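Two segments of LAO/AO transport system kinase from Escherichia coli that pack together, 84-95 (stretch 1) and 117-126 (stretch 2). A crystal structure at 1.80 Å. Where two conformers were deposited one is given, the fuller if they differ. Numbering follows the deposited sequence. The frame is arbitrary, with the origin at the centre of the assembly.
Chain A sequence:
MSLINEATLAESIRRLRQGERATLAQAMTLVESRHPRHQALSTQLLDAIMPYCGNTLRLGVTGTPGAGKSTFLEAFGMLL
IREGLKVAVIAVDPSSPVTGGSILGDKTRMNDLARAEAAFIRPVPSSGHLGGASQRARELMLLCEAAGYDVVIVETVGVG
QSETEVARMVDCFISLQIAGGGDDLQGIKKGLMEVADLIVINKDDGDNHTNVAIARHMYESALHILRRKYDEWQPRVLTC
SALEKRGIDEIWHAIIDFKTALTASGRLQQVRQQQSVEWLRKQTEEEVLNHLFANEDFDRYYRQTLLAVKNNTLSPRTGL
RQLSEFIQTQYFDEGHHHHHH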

# COMPACT_ATOMS: atom_id res chain seq x y z
N GLY A 84 13.05 -5.24 -36.17
CA GLY A 84 12.06 -6.06 -36.86
C GLY A 84 10.85 -6.45 -36.00
O GLY A 84 10.19 -7.45 -36.29
N LEU A 85 10.56 -5.67 -34.95
CA LEU A 85 9.42 -5.97 -34.09
C LEU A 85 8.20 -5.08 -34.41
O LEU A 85 8.35 -3.99 -34.96
CB LEU A 85 9.79 -5.83 -32.59
CG LEU A 85 10.93 -6.72 -32.05
CD1 LEU A 85 11.43 -6.21 -30.70
CD2 LEU A 85 10.49 -8.18 -31.98
N LYS A 86 7.02 -5.58 -34.06
CA LYS A 86 5.77 -4.84 -34.19
C LYS A 86 5.44 -4.31 -32.79
O LYS A 86 5.37 -5.09 -31.82
CB LYS A 86 4.65 -5.77 -34.69
CG LYS A 86 4.89 -6.29 -36.13
CD LYS A 86 3.91 -7.42 -36.50
CE LYS A 86 4.29 -8.76 -35.84
NZ LYS A 86 3.34 -9.87 -36.17
N VAL A 87 5.27 -2.99 -32.68
CA VAL A 87 5.01 -2.35 -31.39
C VAL A 87 3.73 -1.51 -31.39
O VAL A 87 3.49 -0.70 -32.30
CB VAL A 87 6.24 -1.52 -30.87
CG1 VAL A 87 6.57 -0.37 -31.80
CG2 VAL A 87 6.02 -1.01 -29.44
N ALA A 88 2.91 -1.71 -30.36
CA ALA A 88 1.66 -0.97 -30.17
C ALA A 88 1.86 -0.08 -28.95
O ALA A 88 2.54 -0.48 -27.98
CB ALA A 88 0.49 -1.93 -29.92
N VAL A 89 1.28 1.12 -29.01
CA VAL A 89 1.34 2.08 -27.90
C VAL A 89 -0.09 2.45 -27.47
O VAL A 89 -0.89 2.91 -28.30
CB VAL A 89 2.15 3.34 -28.29
CG1 VAL A 89 2.18 4.34 -27.12
CG2 VAL A 89 3.57 2.95 -28.63
N ILE A 90 -0.40 2.20 -26.20
CA ILE A 90 -1.68 2.56 -25.61
C ILE A 90 -1.41 3.78 -24.72
O ILE A 90 -0.76 3.67 -23.69
CB ILE A 90 -2.27 1.39 -24.80
CG1 ILE A 90 -2.35 0.11 -25.67
CG2 ILE A 90 -3.59 1.80 -24.16
CD1 ILE A 90 -3.16 0.27 -26.96
N ALA A 91 -1.90 4.92 -25.18
CA ALA A 91 -1.64 6.23 -24.57
C ALA A 91 -2.79 6.65 -23.65
O ALA A 91 -3.85 7.10 -24.10
CB ALA A 91 -1.38 7.27 -25.68
N VAL A 92 -2.61 6.44 -22.35
CA VAL A 92 -3.71 6.61 -21.39
C VAL A 92 -3.75 8.05 -20.89
O VAL A 92 -2.73 8.63 -20.53
CB VAL A 92 -3.63 5.60 -20.22
CG1 VAL A 92 -4.79 5.80 -19.26
CG2 VAL A 92 -3.59 4.14 -20.75
N ASP A 93 -4.95 8.63 -20.89
CA ASP A 93 -5.08 9.99 -20.38
C ASP A 93 -4.90 10.04 -18.86
O ASP A 93 -5.30 9.11 -18.15
CB ASP A 93 -6.40 10.63 -20.84
CG ASP A 93 -6.18 11.65 -21.93
OD1 ASP A 93 -6.38 12.86 -21.67
OD2 ASP A 93 -5.75 11.26 -23.04
N PRO A 94 -4.26 11.12 -18.36
CA PRO A 94 -4.11 11.25 -16.90
C PRO A 94 -5.49 11.37 -16.23
O PRO A 94 -6.41 11.92 -16.83
CB PRO A 94 -3.33 12.56 -16.72
CG PRO A 94 -2.79 12.91 -18.07
CD PRO A 94 -3.68 12.26 -19.09
N SER A 95 -5.63 10.84 -15.01
CA SER A 95 -6.87 10.95 -14.23
C SER A 95 -7.26 12.40 -13.98
O SER A 95 -8.43 12.75 -14.08
CB SER A 95 -6.76 10.22 -12.89
OG SER A 95 -6.54 8.83 -13.08
N GLU A 117 4.67 1.63 -40.32
CA GLU A 117 3.58 0.66 -40.55
C GLU A 117 3.60 -0.50 -39.55
O GLU A 117 2.57 -1.15 -39.32
CB GLU A 117 3.62 0.13 -42.00
CG GLU A 117 3.33 1.21 -43.06
CD GLU A 117 3.45 0.69 -44.49
OE1 GLU A 117 3.98 -0.43 -44.70
OE2 GLU A 117 3.01 1.42 -45.41
N ALA A 118 4.77 -0.74 -38.94
CA ALA A 118 4.92 -1.78 -37.93
C ALA A 118 4.57 -1.27 -36.52
O ALA A 118 4.76 -1.98 -35.54
CB ALA A 118 6.35 -2.37 -37.97
N ALA A 119 4.07 -0.03 -36.44
CA ALA A 119 3.55 0.51 -35.18
C ALA A 119 2.03 0.74 -35.21
O ALA A 119 1.37 0.69 -36.27
CB ALA A 119 4.31 1.77 -34.78
N PHE A 120 1.45 0.96 -34.03
CA PHE A 120 0.02 1.19 -33.89
C PHE A 120 -0.15 2.00 -32.60
O PHE A 120 0.23 1.52 -31.54
CB PHE A 120 -0.72 -0.16 -33.79
CG PHE A 120 -2.23 -0.05 -33.89
CD1 PHE A 120 -2.87 -0.26 -35.12
CD2 PHE A 120 -3.00 0.23 -32.76
CE1 PHE A 120 -4.27 -0.17 -35.23
CE2 PHE A 120 -4.40 0.32 -32.86
CZ PHE A 120 -5.04 0.13 -34.12
N ILE A 121 -0.72 3.20 -32.71
CA ILE A 121 -0.89 4.08 -31.54
C ILE A 121 -2.38 4.36 -31.27
O ILE A 121 -3.10 4.79 -32.18
CB ILE A 121 -0.13 5.43 -31.74
CG1 ILE A 121 1.34 5.19 -32.10
CG2 ILE A 121 -0.26 6.31 -30.49
CD1 ILE A 121 1.98 6.33 -32.89
N ARG A 122 -2.84 4.14 -30.03
CA ARG A 122 -4.25 4.37 -29.68
C ARG A 122 -4.38 5.05 -28.31
O ARG A 122 -3.81 4.56 -27.33
CB ARG A 122 -5.01 3.04 -29.68
CG ARG A 122 -6.53 3.17 -29.54
CD ARG A 122 -7.19 3.62 -30.85
NE ARG A 122 -8.64 3.66 -30.68
CZ ARG A 122 -9.53 3.24 -31.59
NH1 ARG A 122 -10.82 3.32 -31.30
NH2 ARG A 122 -9.14 2.71 -32.76
N PRO A 123 -5.14 6.16 -28.23
CA PRO A 123 -5.40 6.83 -26.95
C PRO A 123 -6.54 6.20 -26.15
O PRO A 123 -7.51 5.69 -26.72
CB PRO A 123 -5.75 8.26 -27.38
CG PRO A 123 -6.49 8.02 -28.70
CD PRO A 123 -5.74 6.90 -29.36
N VAL A 124 -6.42 6.25 -24.83
CA VAL A 124 -7.49 5.82 -23.95
C VAL A 124 -7.96 7.03 -23.13
O VAL A 124 -7.16 7.62 -22.40
CB VAL A 124 -7.01 4.69 -23.00
CG1 VAL A 124 -8.12 4.27 -22.08
CG2 VAL A 124 -6.50 3.53 -23.82
N PRO A 125 -9.24 7.44 -23.29
CA PRO A 125 -9.81 8.57 -22.53
C PRO A 125 -9.94 8.28 -21.03
O PRO A 125 -10.26 7.15 -20.66
CB PRO A 125 -11.20 8.76 -23.17
CG PRO A 125 -11.53 7.47 -23.80
CD PRO A 125 -10.22 6.85 -24.23
N SER A 126 -9.69 9.30 -20.20
CA SER A 126 -9.91 9.25 -18.75
C SER A 126 -11.22 8.56 -18.39
O SER A 126 -12.26 8.87 -18.98
CB SER A 126 -9.94 10.68 -18.18
OG SER A 126 -8.66 11.28 -18.18

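The shortest polar contact between the stretches is a side-chain one: Ser-126 OG donates to Pro-94 O at 2.7 Å. It ties the two segments together just past the ends of their strands, where the regular backbone pattern has run out.

The bulk of the polar bonding is a ladder of backbone hydrogen bonds between strands 87-92 and 119-124. Their N-to-C directions differ by 22° and their axes approach to 4.5 Å, so the pair is parallel with a modest twist. In such a pair a residue of one strand bonds to the two neighbours of its partner on the other, and the pattern is regular here. Val-89 N donates to Phe-120 O at 2.8 Å (164°), while Arg-122 N donates to Val-89 O at 2.9 Å (168°), so Val-89 brackets Ile-121. Ala-91 does the same around Pro-123: Ala-91 N reaches Arg-122 O at 2.9 Å (168°) and Val-124 N reaches Ala-91 O at 2.8 Å (166°). Proline has no amide hydrogen, but in this register the position of Pro-123 is not asked to donate across the pair, so the ladder continues unbroken. Asp-93 N closes it on Val-124 O at 2.9 Å (160°).

The opposite end is looser. Val-87 N donates to Ala-118 O at 3.1 Å (151°), and the bond from Phe-120 N to Val-87 O, also 3.1 Å, is weak because its angle falls to 130°. Val-87 O also accepts a CA-H...O contact from Ala-119 CA at 3.1 Å. Similar contacts recur along the ladder, as from Ile-121 CA to Val-89 O at 3.4 Å, supplementing the N-H bonds.

Side chains alternate between the two sheet faces. On one face lie Ala-88, Ile-90 and Val-92 with Phe-120, Arg-122 and Val-124. The tightest apolar contact is here, Ile-90 CG2 to Val-124 CG2 at 3.4 Å, a diagonal pairing rather than one between register partners. Val-92 CG2 also packs on Val-124 CB at 4.1 Å, which helps explain why Val-124, buried, has the largest area covered by the other stretch, 82 Å². Phe-120 and Arg-122 start on this face, but their ends lead away from stretch 1; the Arg-122 guanidinium is hydrogen-bonded elsewhere in the structure.

The other face carries Val-87, Val-89 and Ala-91 beside Ala-119, Ile-121 and Pro-123. Here the apolar contacts, Val-87 CG1 to Ala-119 CB and Val-89 CB to Ile-121 CG1, are both 4.3 Å and join register partners. Altogether the contact buries 697 Å², summed over both sides.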